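Local coordinates for protein type III pantothenate kinase (PDB 2NRH) that probably catalyses the ATP-dependent phosphorylation of pantothenate, the first step of coenzyme A biosynthesis, as a homodimeric kinase that uses a monovalent cation, at residues L24-D27 with Q28-F32; Q71-I75 with D76-A80; V90-G93 with S94-I98; K156-Y159 with L160-D164. The protein carries 2 engineered substitutions. All blocks are in the same frame, centred on the assembly; numbering follows the deposited sequence.

The four contacts illustrate how local side-chain chemistry follows position in a fold. Contact 1 lies on the surface, at the change from strand 21-25 to helix 26-30, and relies on amide groups that close a helix start. Contact 2 also opens a helix, 75-81, but is partly buried and belongs to the predicted substrate site. It touches contact 3, where Arg77 packs on Thr97 of hairpin 90-98. The hairpin's other face, aliphatic, meets contact 4 on helix 146-165 through Ile158 and Ile162. Contact 4 is largely buried and reaches the dimer interface; contact 1, about 35 Å from it between centres, lies across the chain's centre.

Contact 1. Residues L24-D27 with Q28-F32; sequences LNID and QFLEF. Engineered in segment 24-27: Asn25 (natural residue Ser).
Asn25 and Gln28 form a capping box at the start of helix 26-30, each side chain bonding the backbone N-H of the other. Asn25, an engineered residue, offers OD1 to Gln28 N at 2.7 Å, with the donor close to the C=O direction and a nearly straight N-H...O angle of 173°. In return Gln28 OE1 accepts from Asn25 N at 3.0 Å. With chi1 of 66°, the Asn25 carboxamide lies between its own backbone N and carbonyl carbon, and from there OD1 reaches the N-H of Gln28. The two side-chain amides stack with planes 15° apart, although the chains leading to them cross at about a right angle.

The tight side is the inner one. Phe29 is buried, its side chain touching Cys6 and Ile8 of strand 4-8 and Ala13, a predicted ATP-site residue. By contrast, the outer side is exposed at Asp27, Gln28 and Glu31, and the i to i+4 bonding fades there: Glu31 N reaches Asp27 O only weakly and also bonds Gln28 O. Ile26 CG2 and Leu30 CD1 meet at 4.0 Å beside Leu47. At the far end Phe32 points back toward Leu24, whose CD1 approaches Phe32 CD1 obliquely at 3.8 Å.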
ATOM      1  N   LEU B  24      11.938  -1.432 -23.945  1.00 54.05           N
ATOM      2  CA  LEU B  24      11.251  -0.373 -24.710  1.00 53.32           C
ATOM      3  C   LEU B  24       9.926   0.069 -24.040  1.00 53.29           C
ATOM      4  O   LEU B  24       9.275  -0.723 -23.362  1.00 53.26           O
ATOM      5  CB  LEU B  24      10.978  -0.814 -26.156  1.00 51.51           C
ATOM      6  CG  LEU B  24      12.090  -1.533 -26.896  1.00 50.39           C
ATOM      7  CD1 LEU B  24      11.528  -2.130 -28.221  1.00 47.59           C
ATOM      8  CD2 LEU B  24      13.246  -0.599 -27.155  1.00 43.40           C
ATOM      9  N   ASN B  25       9.504   1.304 -24.278  1.00 53.14           N
ATOM     10  CA  ASN B  25       8.174   1.689 -23.843  1.00 53.51           C
ATOM     11  C   ASN B  25       7.199   1.240 -24.908  1.00 53.68           C
ATOM     12  O   ASN B  25       7.616   0.620 -25.864  1.00 53.44           O
ATOM     13  CB  ASN B  25       8.063   3.178 -23.514  1.00 52.97           C
ATOM     14  CG  ASN B  25       8.234   4.073 -24.717  1.00 54.38           C
ATOM     15  OD1 ASN B  25       7.866   3.730 -25.855  1.00 55.24           O
ATOM     16  ND2 ASN B  25       8.794   5.244 -24.474  1.00 50.86           N
ATOM     17  N   ILE B  26       5.919   1.549 -24.751  1.00 54.30           N
ATOM     18  CA  ILE B  26       4.912   0.961 -25.625  1.00 55.29           C
ATOM     19  C   ILE B  26       4.876   1.574 -27.036  1.00 54.96           C
ATOM     20  O   ILE B  26       4.751   0.831 -27.991  1.00 54.51           O
ATOM     21  CB  ILE B  26       3.458   0.826 -24.966  1.00 56.28           C
ATOM     22  CG1 ILE B  26       3.471  -0.082 -23.691  1.00 56.19           C
ATOM     23  CG2 ILE B  26       2.436   0.238 -25.972  1.00 55.21           C
ATOM     24  CD1 ILE B  26       4.373  -1.306 -23.813  1.00 54.52           C
ATOM     25  N   ASP B  27       5.001   2.900 -27.138  1.00 54.86           N
ATOM     26  CA  ASP B  27       5.249   3.596 -28.395  1.00 54.26           C
ATOM     27  C   ASP B  27       6.454   3.015 -29.141  1.00 53.51           C
ATOM     28  O   ASP B  27       6.355   2.642 -30.326  1.00 53.77           O
ATOM     29  CB  ASP B  27       5.476   5.088 -28.132  1.00 55.12           C
ATOM     30  CG  ASP B  27       4.199   5.819 -27.646  1.00 59.34           C
ATOM     31  OD1 ASP B  27       3.080   5.268 -27.839  1.00 58.27           O
ATOM     32  OD2 ASP B  27       4.318   6.955 -27.068  1.00 62.83           O
ATOM     33  N   GLN B  28       7.585   2.892 -28.450  1.00 53.19           N
ATOM     34  CA  GLN B  28       8.774   2.248 -29.023  1.00 52.26           C
ATOM     35  C   GLN B  28       8.457   0.827 -29.479  1.00 53.93           C
ATOM     36  O   GLN B  28       8.919   0.369 -30.556  1.00 53.87           O
ATOM     37  CB  GLN B  28       9.972   2.291 -28.056  1.00 51.58           C
ATOM     38  CG  GLN B  28      10.575   3.751 -27.894  1.00 50.63           C
ATOM     39  CD  GLN B  28      11.303   3.980 -26.598  1.00 52.12           C
ATOM     40  OE1 GLN B  28      11.393   3.092 -25.733  1.00 54.64           O
ATOM     41  NE2 GLN B  28      11.828   5.190 -26.430  1.00 49.21           N
ATOM     42  N   PHE B  29       7.655   0.116 -28.676  1.00 53.89           N
ATOM     43  CA  PHE B  29       7.421  -1.265 -28.967  1.00 53.75           C
ATOM     44  C   PHE B  29       6.589  -1.373 -30.285  1.00 54.24           C
ATOM     45  O   PHE B  29       6.799  -2.258 -31.142  1.00 52.80           O
ATOM     46  CB  PHE B  29       6.680  -1.957 -27.803  1.00 52.78           C
ATOM     47  CG  PHE B  29       6.143  -3.340 -28.177  1.00 49.95           C
ATOM     48  CD1 PHE B  29       6.992  -4.428 -28.228  1.00 46.21           C
ATOM     49  CD2 PHE B  29       4.821  -3.511 -28.517  1.00 46.93           C
ATOM     50  CE1 PHE B  29       6.539  -5.668 -28.569  1.00 47.20           C
ATOM     51  CE2 PHE B  29       4.329  -4.792 -28.883  1.00 51.23           C
ATOM     52  CZ  PHE B  29       5.178  -5.850 -28.918  1.00 49.76           C
ATOM     53  N   LEU B  30       5.645  -0.469 -30.423  1.00 54.73           N
ATOM     54  CA  LEU B  30       4.763  -0.534 -31.564  1.00 58.12           C
ATOM     55  C   LEU B  30       5.501  -0.287 -32.919  1.00 59.69           C
ATOM     56  O   LEU B  30       5.027  -0.727 -33.972  1.00 60.41           O
ATOM     57  CB  LEU B  30       3.573   0.422 -31.346  1.00 57.41           C
ATOM     58  CG  LEU B  30       2.635   0.008 -30.197  1.00 57.20           C
ATOM     59  CD1 LEU B  30       1.690   1.131 -29.775  1.00 58.26           C
ATOM     60  CD2 LEU B  30       1.844  -1.229 -30.565  1.00 60.31           C
ATOM     61  N   GLU B  31       6.666   0.364 -32.866  1.00 61.54           N
ATOM     62  CA  GLU B  31       7.458   0.733 -34.058  1.00 64.31           C
ATOM     63  C   GLU B  31       8.604  -0.214 -34.325  1.00 65.50           C
ATOM     64  O   GLU B  31       9.345  -0.002 -35.281  1.00 67.06           O
ATOM     65  CB  GLU B  31       8.132   2.102 -33.883  1.00 64.27           C
ATOM     66  CG  GLU B  31       7.213   3.302 -33.748  1.00 67.38           C
ATOM     67  CD  GLU B  31       6.283   3.460 -34.933  1.00 72.62           C
ATOM     68  OE1 GLU B  31       6.760   3.385 -36.102  1.00 75.48           O
ATOM     69  OE2 GLU B  31       5.076   3.662 -34.681  1.00 73.81           O
ATOM     70  N   PHE B  32       8.806  -1.186 -33.439  1.00 65.96           N
ATOM     71  CA  PHE B  32       9.879  -2.139 -33.517  1.00 66.47           C
ATOM     72  C   PHE B  32       9.613  -3.049 -34.713  1.00 68.77           C
ATOM     73  O   PHE B  32       8.481  -3.484 -34.965  1.00 69.25           O
ATOM     74  CB  PHE B  32       9.895  -2.920 -32.205  1.00 65.21           C
ATOM     75  CG  PHE B  32      11.075  -3.858 -32.017  1.00 64.82           C
ATOM     76  CD1 PHE B  32      12.327  -3.380 -31.678  1.00 63.93           C
ATOM     77  CD2 PHE B  32      10.905  -5.245 -32.113  1.00 64.39           C
ATOM     78  CE1 PHE B  32      13.395  -4.262 -31.451  1.00 63.27           C
ATOM     79  CE2 PHE B  32      11.980  -6.138 -31.906  1.00 61.95           C
ATOM     80  CZ  PHE B  32      13.216  -5.646 -31.568  1.00 64.06           C
TER

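Contact 2. Residues Q71-I75 with D76-A80; sequences QGLGI and DRIAA
Leu73 meets Arg77 by apolar packing against a charged plane: its CD1 sits over the centre of one face of the guanidinium, 3.6 Å from Arg77 CZ. The two side chains cross at about a right angle. Leucine's other branch goes elsewhere, CD2 touching Ile78 CG1 at 3.7 Å, so that one residue packs on two successive helical positions. A second aliphatic pair lies further along, where Ile75 CD1 reaches Ile78 CB at 3.8 Å.

Backbone bonds start the helix. Gly74 is the N-cap of helix 75-81, and its carbonyl O accepts from Ile78 N at 3.0 Å; Ile75 O follows with Ala79 N at 2.9 Å. This helix start forms part of the predicted substrate site of a type III pantothenate kinase, a member of the actin-like ATPase superfamily, and Asp76 is the predicted proton acceptor. With chi1 of 58°, its carboxylate folds back over the N-cap residue, with Asp76 OD1 3.4 Å from Gly74 C.

The polar contacts of Arg77 largely lie beyond the turn. NH2 forms a salt bridge with Asp99 and NH1 bonds the hydroxyl of Tyr70, another predicted substrate-binding residue; these partners probably help fix the plane on which Leu73 packs. A water accepts weakly from both Gly74 N and Arg77 NH1, 3.3 Å from each.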
ATOM      1  N   GLN B  71      -8.174 -17.495 -10.361  1.00 52.81           N
ATOM      2  CA  GLN B  71      -8.852 -17.051 -11.584  1.00 56.61           C
ATOM      3  C   GLN B  71      -8.098 -15.967 -12.371  1.00 55.01           C
ATOM      4  O   GLN B  71      -7.783 -14.907 -11.861  1.00 55.81           O
ATOM      5  CB  GLN B  71     -10.253 -16.523 -11.246  1.00 56.81           C
ATOM      6  CG  GLN B  71     -11.103 -17.450 -10.368  1.00 61.49           C
ATOM      7  CD  GLN B  71     -12.396 -16.779  -9.911  1.00 62.44           C
ATOM      8  OE1 GLN B  71     -12.758 -15.672 -10.376  1.00 71.61           O
ATOM      9  NE2 GLN B  71     -13.104 -17.437  -8.989  1.00 70.67           N
ATOM     10  N   GLY B  72      -7.837 -16.235 -13.622  1.00 54.68           N
ATOM     11  CA  GLY B  72      -7.204 -15.244 -14.473  1.00 54.58           C
ATOM     12  C   GLY B  72      -5.773 -14.863 -14.107  1.00 54.01           C
ATOM     13  O   GLY B  72      -5.319 -13.800 -14.505  1.00 54.94           O
ATOM     14  N   LEU B  73      -5.047 -15.721 -13.373  1.00 52.66           N
ATOM     15  CA  LEU B  73      -3.645 -15.422 -13.004  1.00 50.22           C
ATOM     16  C   LEU B  73      -2.842 -14.855 -14.207  1.00 48.81           C
ATOM     17  O   LEU B  73      -2.956 -15.373 -15.334  1.00 49.87           O
ATOM     18  CB  LEU B  73      -2.996 -16.684 -12.454  1.00 50.09           C
ATOM     19  CG  LEU B  73      -1.574 -16.538 -11.887  1.00 50.18           C
ATOM     20  CD1 LEU B  73      -1.447 -15.395 -10.822  1.00 44.48           C
ATOM     21  CD2 LEU B  73      -1.180 -17.875 -11.318  1.00 46.80           C
ATOM     22  N   GLY B  74      -2.085 -13.773 -14.008  1.00 47.00           N
ATOM     23  CA  GLY B  74      -1.371 -13.137 -15.116  1.00 44.64           C
ATOM     24  C   GLY B  74      -0.245 -14.029 -15.607  1.00 45.10           C
ATOM     25  O   GLY B  74       0.456 -14.688 -14.818  1.00 43.89           O
ATOM     26  N   ILE B  75      -0.079 -14.077 -16.920  1.00 45.80           N
ATOM     27  CA  ILE B  75       1.004 -14.888 -17.533  1.00 45.87           C
ATOM     28  C   ILE B  75       2.373 -14.445 -17.046  1.00 45.53           C
ATOM     29  O   ILE B  75       3.345 -15.227 -16.982  1.00 45.81           O
ATOM     30  CB  ILE B  75       0.882 -14.932 -19.121  1.00 45.12           C
ATOM     31  CG1 ILE B  75       1.825 -16.003 -19.699  1.00 48.07           C
ATOM     32  CG2 ILE B  75       1.181 -13.578 -19.769  1.00 43.21           C
ATOM     33  CD1 ILE B  75       1.915 -17.277 -18.849  1.00 47.87           C
ATOM     34  N   ASP B  76       2.477 -13.171 -16.716  1.00 45.40           N
ATOM     35  CA  ASP B  76       3.747 -12.689 -16.137  1.00 45.72           C
ATOM     36  C   ASP B  76       4.115 -13.326 -14.788  1.00 45.04           C
ATOM     37  O   ASP B  76       5.264 -13.668 -14.539  1.00 44.93           O
ATOM     38  CB  ASP B  76       3.760 -11.166 -16.053  1.00 44.81           C
ATOM     39  CG  ASP B  76       2.622 -10.609 -15.227  1.00 48.96           C
ATOM     40  OD1 ASP B  76       1.519 -11.239 -15.035  1.00 50.59           O
ATOM     41  OD2 ASP B  76       2.833  -9.477 -14.761  1.00 56.71           O
ATOM     42  N   ARG B  77       3.134 -13.458 -13.904  1.00 46.54           N
ATOM     43  CA  ARG B  77       3.312 -14.162 -12.621  1.00 46.49           C
ATOM     44  C   ARG B  77       3.542 -15.667 -12.840  1.00 47.88           C
ATOM     45  O   ARG B  77       4.398 -16.254 -12.194  1.00 49.21           O
ATOM     46  CB  ARG B  77       2.097 -13.906 -11.738  1.00 46.13           C
ATOM     47  CG  ARG B  77       1.992 -12.423 -11.418  1.00 45.24           C
ATOM     48  CD  ARG B  77       0.685 -12.025 -10.727  1.00 45.74           C
ATOM     49  NE  ARG B  77       0.475 -12.615  -9.422  1.00 44.63           N
ATOM     50  CZ  ARG B  77      -0.676 -12.573  -8.756  1.00 46.66           C
ATOM     51  NH1 ARG B  77      -1.710 -11.893  -9.219  1.00 49.92           N
ATOM     52  NH2 ARG B  77      -0.773 -13.141  -7.573  1.00 50.35           N
ATOM     53  N   ILE B  78       2.787 -16.283 -13.746  1.00 48.00           N
ATOM     54  CA  ILE B  78       3.013 -17.669 -14.074  1.00 50.04           C
ATOM     55  C   ILE B  78       4.486 -17.905 -14.493  1.00 51.02           C
ATOM     56  O   ILE B  78       5.165 -18.750 -13.917  1.00 50.75           O
ATOM     57  CB  ILE B  78       2.001 -18.194 -15.153  1.00 50.12           C
ATOM     58  CG1 ILE B  78       0.624 -18.354 -14.532  1.00 47.69           C
ATOM     59  CG2 ILE B  78       2.481 -19.545 -15.738  1.00 51.52           C
ATOM     60  CD1 ILE B  78      -0.530 -18.542 -15.489  1.00 49.70           C
ATOM     61  N   ALA B  79       4.962 -17.132 -15.479  1.00 51.22           N
ATOM     62  CA  ALA B  79       6.297 -17.270 -15.995  1.00 50.94           C
ATOM     63  C   ALA B  79       7.379 -17.060 -14.934  1.00 51.78           C
ATOM     64  O   ALA B  79       8.458 -17.660 -15.024  1.00 52.16           O
ATOM     65  CB  ALA B  79       6.507 -16.292 -17.181  1.00 51.22           C
ATOM     66  N   ALA B  80       7.135 -16.189 -13.959  1.00 51.75           N
ATOM     67  CA  ALA B  80       8.133 -15.970 -12.876  1.00 51.75           C
ATOM     68  C   ALA B  80       8.119 -17.069 -11.836  1.00 51.97           C
ATOM     69  O   ALA B  80       9.145 -17.288 -11.171  1.00 52.28           O
ATOM     70  CB  ALA B  80       7.944 -14.639 -12.183  1.00 49.98           C
TER
HETATM   71  O   HOH W   1      -3.096 -11.207 -12.169  1.00 56.29           O

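Contact 3. Residues V90-G93 with S94-I98; sequences VDAG and SAITI. With SO4 (sulfate ion), chain D.
Gly93 N donates to Ala95 O at 2.9 Å, the shortest of the backbone bonds that close this beta hairpin at its turn. Deeper in, Asp91 and Thr97 form a hydrogen-bonded antiparallel pair, with Asp91 N to Thr97 O and Thr97 N to Asp91 O both at 3.1 Å. The carbonyls of Thr97 and Asp91 also receive CA-H groups, from Val90 and Ile96 respectively.

Asp91 and Thr97 share one face of the hairpin, where Thr97 OG1, standing between its own backbone N and carbonyl carbon (chi1 61°), lies 3.7 Å from Asp91 CB. Asp91 is a predicted potassium ligand, and this face looks toward Asp76 and Arg77. At the turn, Ser94, predicted to bind ATP, donates OG to sulfate O1 at 3.0 Å. The anion probably came from the crystallisation liquor, but its position is consistent with a site for phosphate.

On the other face Val90 lies alongside both Ile96 and Ile98, all pointing the same way: Val90 CG1 meets Ile96 CG2 and Val90 CG2 meets Ile98 CG1, each at 4.1 Å. Helix 146-165 packs on this aliphatic face through Ile158 and Ile162, while strands 105-113 and 171-174 flank the hairpin within its mixed sheet.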
ATOM      1  N   VAL B  90       8.233 -12.917  -5.583  1.00 51.34           N
ATOM      2  CA  VAL B  90       7.914 -11.493  -5.415  1.00 49.99           C
ATOM      3  C   VAL B  90       8.439 -10.781  -6.639  1.00 50.68           C
ATOM      4  O   VAL B  90       9.621 -10.834  -6.909  1.00 51.82           O
ATOM      5  CB  VAL B  90       8.522 -10.908  -4.101  1.00 49.83           C
ATOM      6  CG1 VAL B  90       7.997  -9.441  -3.817  1.00 49.35           C
ATOM      7  CG2 VAL B  90       8.135 -11.781  -2.891  1.00 46.63           C
ATOM      8  N   ASP B  91       7.536 -10.191  -7.425  1.00 50.62           N
ATOM      9  CA  ASP B  91       7.895  -9.343  -8.557  1.00 51.35           C
ATOM     10  C   ASP B  91       7.519  -7.919  -8.149  1.00 51.01           C
ATOM     11  O   ASP B  91       6.321  -7.542  -8.032  1.00 50.65           O
ATOM     12  CB  ASP B  91       7.139  -9.748  -9.808  1.00 51.14           C
ATOM     13  CG  ASP B  91       7.648  -9.057 -11.063  1.00 57.30           C
ATOM     14  OD1 ASP B  91       8.624  -8.278 -10.997  1.00 60.25           O
ATOM     15  OD2 ASP B  91       7.068  -9.316 -12.168  1.00 64.29           O
ATOM     16  N   ALA B  92       8.561  -7.136  -7.930  1.00 50.80           N
ATOM     17  CA  ALA B  92       8.437  -5.783  -7.420  1.00 51.24           C
ATOM     18  C   ALA B  92       8.739  -4.751  -8.545  1.00 51.82           C
ATOM     19  O   ALA B  92       9.892  -4.374  -8.797  1.00 51.71           O
ATOM     20  CB  ALA B  92       9.315  -5.608  -6.188  1.00 49.52           C
ATOM     21  N   GLY B  93       7.665  -4.350  -9.232  1.00 52.54           N
ATOM     22  CA  GLY B  93       7.698  -3.274 -10.235  1.00 52.41           C
ATOM     23  C   GLY B  93       6.586  -2.285  -9.926  1.00 52.47           C
ATOM     24  O   GLY B  93       6.445  -1.832  -8.783  1.00 52.46           O
ATOM     25  N   SER B  94       5.780  -1.995 -10.946  1.00 52.50           N
ATOM     26  CA  SER B  94       4.639  -1.087 -10.883  1.00 53.14           C
ATOM     27  C   SER B  94       3.648  -1.533  -9.872  1.00 51.55           C
ATOM     28  O   SER B  94       2.926  -0.734  -9.310  1.00 52.30           O
ATOM     29  CB  SER B  94       3.874  -1.115 -12.196  1.00 52.89           C
ATOM     30  OG  SER B  94       4.783  -0.999 -13.234  1.00 59.25           O
ATOM     31  N   ALA B  95       3.559  -2.842  -9.753  1.00 49.89           N
ATOM     32  CA  ALA B  95       2.767  -3.507  -8.746  1.00 49.27           C
ATOM     33  C   ALA B  95       3.754  -4.461  -8.088  1.00 47.98           C
ATOM     34  O   ALA B  95       4.808  -4.754  -8.645  1.00 49.47           O
ATOM     35  CB  ALA B  95       1.610  -4.284  -9.413  1.00 47.83           C
ATOM     36  N   ILE B  96       3.434  -4.892  -6.894  1.00 48.04           N
ATOM     37  CA  ILE B  96       4.176  -5.917  -6.162  1.00 48.96           C
ATOM     38  C   ILE B  96       3.228  -7.138  -6.057  1.00 48.72           C
ATOM     39  O   ILE B  96       2.160  -7.060  -5.480  1.00 47.99           O
ATOM     40  CB  ILE B  96       4.606  -5.365  -4.778  1.00 48.69           C
ATOM     41  CG1 ILE B  96       5.691  -4.295  -4.987  1.00 49.13           C
ATOM     42  CG2 ILE B  96       5.120  -6.456  -3.821  1.00 47.62           C
ATOM     43  CD1 ILE B  96       6.139  -3.585  -3.677  1.00 49.79           C
ATOM     44  N   THR B  97       3.583  -8.227  -6.722  1.00 48.96           N
ATOM     45  CA  THR B  97       2.809  -9.478  -6.591  1.00 48.91           C
ATOM     46  C   THR B  97       3.629 -10.500  -5.822  1.00 49.08           C
ATOM     47  O   THR B  97       4.827 -10.608  -6.022  1.00 48.88           O
ATOM     48  CB  THR B  97       2.408 -10.021  -7.948  1.00 48.61           C
ATOM     49  OG1 THR B  97       3.602 -10.306  -8.699  1.00 49.27           O
ATOM     50  CG2 THR B  97       1.571  -8.963  -8.659  1.00 46.91           C
ATOM     51  N   ILE B  98       2.984 -11.163  -4.868  1.00 50.55           N
ATOM     52  CA  ILE B  98       3.622 -12.186  -4.023  1.00 50.61           C
ATOM     53  C   ILE B  98       2.906 -13.507  -4.265  1.00 49.90           C
ATOM     54  O   ILE B  98       1.731 -13.646  -4.007  1.00 49.88           O
ATOM     55  CB  ILE B  98       3.577 -11.786  -2.517  1.00 50.28           C
ATOM     56  CG1 ILE B  98       4.280 -10.467  -2.251  1.00 52.36           C
ATOM     57  CG2 ILE B  98       4.322 -12.807  -1.658  1.00 52.29           C
ATOM     58  CD1 ILE B  98       3.401  -9.272  -2.138  1.00 56.78           C
TER
HETATM   59  S   SO4 D 218       4.643  -2.831 -16.528  1.00 98.66           S
HETATM   60  O1  SO4 D 218       5.375  -3.151 -15.302  1.00 99.66           O
HETATM   61  O2  SO4 D 218       4.292  -1.411 -16.440  1.00100.96           O
HETATM   62  O3  SO4 D 218       5.514  -3.053 -17.674  1.00 97.07           O
HETATM   63  O4  SO4 D 218       3.418  -3.653 -16.629  1.00 97.68           O

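Contact 4. Residues K156-Y159 with L160-D164; sequences KGIY and LLIKD
Tyr159 and Lys163, one turn apart on helix 146-165, cross at a slant, with the lysine chain drawn in beside the phenol. Tyr159 has CG anti to its backbone N (chi1 174°), which sends the ring outward from the helix, leaning toward the following turn. Lys163 bends at chi2, chi3 and chi4, and this curl brings CE to 3.3 Å from Tyr159 CE2. The approach to the ring is oblique, and the ammonium ends beside the hydroxyl, where Lys163 NZ donates to Tyr159 OH at 3.0 Å. Near the root of the same ring, Leu160 CD2 comes to 4.0 Å from Tyr159 CD2. The ring also stacks on Phe185.

Ile158 and Ile162 are arranged differently. They lie side by side and point the same way, with Ile158 CG2 only 3.5 Å from Ile162 CD1. Together they form an aliphatic ridge toward the sheet, where Ile162 also reaches Phe173. Leu161 extends this packing to Phe110 and Leu112.

Regular i to i+4 bonds fix the spacing of these side chains, among them Leu160 N to Lys156 O at 2.8 Å and Ile162 N to Ile158 O at 3.0 Å.

Lys156 sends its NZ to a salt bridge with Asp164 of the second subunit, and Leu161 packs on Gly157 of that subunit. The chemistry is thus divided around the helix: aliphatic groups join it to the sheet, charge and close packing join it to its partner, and the Lys163 ammonium would probably lower the pKa of the Tyr159 hydroxyl slightly, an effect solvent would weaken since Lys163 is exposed.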
ATOM      1  N   LYS B 156       8.011  -1.387   5.679  1.00 56.94           N
ATOM      2  CA  LYS B 156       7.771  -2.403   6.696  1.00 57.19           C
ATOM      3  C   LYS B 156       6.533  -3.217   6.468  1.00 55.88           C
ATOM      4  O   LYS B 156       6.521  -4.403   6.836  1.00 56.79           O
ATOM      5  CB  LYS B 156       7.756  -1.847   8.125  1.00 57.27           C
ATOM      6  CG  LYS B 156       8.512  -2.836   9.042  1.00 60.18           C
ATOM      7  CD  LYS B 156       8.023  -2.931  10.439  1.00 60.91           C
ATOM      8  CE  LYS B 156       8.996  -3.815  11.201  1.00 64.24           C
ATOM      9  NZ  LYS B 156       8.770  -3.684  12.699  1.00 68.03           N
ATOM     10  N   GLY B 157       5.498  -2.576   5.909  1.00 54.88           N
ATOM     11  CA  GLY B 157       4.303  -3.245   5.451  1.00 53.83           C
ATOM     12  C   GLY B 157       4.593  -4.361   4.456  1.00 54.20           C
ATOM     13  O   GLY B 157       4.044  -5.454   4.580  1.00 54.86           O
ATOM     14  N   ILE B 158       5.446  -4.085   3.473  1.00 53.61           N
ATOM     15  CA  ILE B 158       5.919  -5.095   2.510  1.00 53.65           C
ATOM     16  C   ILE B 158       6.819  -6.134   3.174  1.00 54.20           C
ATOM     17  O   ILE B 158       6.708  -7.307   2.872  1.00 54.26           O
ATOM     18  CB  ILE B 158       6.734  -4.457   1.302  1.00 53.00           C
ATOM     19  CG1 ILE B 158       5.898  -3.469   0.502  1.00 52.04           C
ATOM     20  CG2 ILE B 158       7.169  -5.480   0.334  1.00 52.10           C
ATOM     21  CD1 ILE B 158       6.753  -2.552  -0.290  1.00 48.84           C
ATOM     22  N   TYR B 159       7.753  -5.697   4.021  1.00 54.83           N
ATOM     23  CA  TYR B 159       8.597  -6.623   4.756  1.00 55.75           C
ATOM     24  C   TYR B 159       7.766  -7.633   5.570  1.00 55.32           C
ATOM     25  O   TYR B 159       8.005  -8.809   5.502  1.00 55.27           O
ATOM     26  CB  TYR B 159       9.611  -5.886   5.670  1.00 57.56           C
ATOM     27  CG  TYR B 159      10.391  -6.854   6.545  1.00 59.78           C
ATOM     28  CD1 TYR B 159      11.550  -7.479   6.066  1.00 62.45           C
ATOM     29  CD2 TYR B 159       9.938  -7.203   7.831  1.00 62.35           C
ATOM     30  CE1 TYR B 159      12.266  -8.405   6.859  1.00 60.59           C
ATOM     31  CE2 TYR B 159      10.631  -8.145   8.618  1.00 61.24           C
ATOM     32  CZ  TYR B 159      11.796  -8.729   8.123  1.00 61.22           C
ATOM     33  OH  TYR B 159      12.517  -9.622   8.908  1.00 62.06           O
ATOM     34  N   LEU B 160       6.784  -7.177   6.330  1.00 55.65           N
ATOM     35  CA  LEU B 160       6.015  -8.111   7.139  1.00 56.22           C
ATOM     36  C   LEU B 160       5.098  -9.013   6.346  1.00 57.36           C
ATOM     37  O   LEU B 160       5.005 -10.207   6.670  1.00 58.61           O
ATOM     38  CB  LEU B 160       5.233  -7.409   8.259  1.00 56.53           C
ATOM     39  CG  LEU B 160       5.977  -6.639   9.363  1.00 55.18           C
ATOM     40  CD1 LEU B 160       5.001  -5.837  10.186  1.00 53.11           C
ATOM     41  CD2 LEU B 160       6.766  -7.621  10.221  1.00 51.58           C
ATOM     42  N   LEU B 161       4.415  -8.481   5.321  1.00 57.01           N
ATOM     43  CA  LEU B 161       3.642  -9.354   4.433  1.00 56.63           C
ATOM     44  C   LEU B 161       4.499 -10.426   3.814  1.00 56.96           C
ATOM     45  O   LEU B 161       4.085 -11.581   3.756  1.00 57.85           O
ATOM     46  CB  LEU B 161       2.905  -8.599   3.331  1.00 55.68           C
ATOM     47  CG  LEU B 161       1.653  -7.941   3.863  1.00 55.84           C
ATOM     48  CD1 LEU B 161       1.401  -6.713   3.020  1.00 53.00           C
ATOM     49  CD2 LEU B 161       0.444  -8.931   3.899  1.00 51.64           C
ATOM     50  N   ILE B 162       5.683 -10.083   3.349  1.00 57.12           N
ATOM     51  CA  ILE B 162       6.478 -11.125   2.742  1.00 59.41           C
ATOM     52  C   ILE B 162       7.030 -12.156   3.741  1.00 61.26           C
ATOM     53  O   ILE B 162       7.134 -13.333   3.398  1.00 60.67           O
ATOM     54  CB  ILE B 162       7.612 -10.582   1.928  1.00 59.37           C
ATOM     55  CG1 ILE B 162       7.074  -9.878   0.673  1.00 58.45           C
ATOM     56  CG2 ILE B 162       8.606 -11.704   1.615  1.00 57.53           C
ATOM     57  CD1 ILE B 162       8.078  -8.892   0.116  1.00 60.01           C
ATOM     58  N   LYS B 163       7.364 -11.699   4.954  1.00 62.85           N
ATOM     59  CA  LYS B 163       7.879 -12.555   6.017  1.00 64.82           C
ATOM     60  C   LYS B 163       6.822 -13.574   6.417  1.00 64.58           C
ATOM     61  O   LYS B 163       7.101 -14.746   6.574  1.00 64.56           O
ATOM     62  CB  LYS B 163       8.298 -11.736   7.259  1.00 65.09           C
ATOM     63  CG  LYS B 163       9.481 -12.358   8.034  1.00 68.52           C
ATOM     64  CD  LYS B 163       9.321 -12.285   9.536  1.00 73.30           C
ATOM     65  CE  LYS B 163       9.829 -10.973  10.114  1.00 77.80           C
ATOM     66  NZ  LYS B 163      11.037 -11.146  11.012  1.00 78.71           N
ATOM     67  N   ASP B 164       5.609 -13.096   6.562  1.00 64.58           N
ATOM     68  CA  ASP B 164       4.501 -13.926   6.943  1.00 65.75           C
ATOM     69  C   ASP B 164       4.183 -14.990   5.869  1.00 66.33           C
ATOM     70  O   ASP B 164       3.851 -16.126   6.202  1.00 66.64           O
ATOM     71  CB  ASP B 164       3.295 -13.015   7.169  1.00 65.76           C
ATOM     72  CG  ASP B 164       2.068 -13.760   7.521  1.00 66.76           C
ATOM     73  OD1 ASP B 164       1.968 -14.249   8.661  1.00 71.57           O
ATOM     74  OD2 ASP B 164       1.175 -13.851   6.671  1.00 69.21           O
TER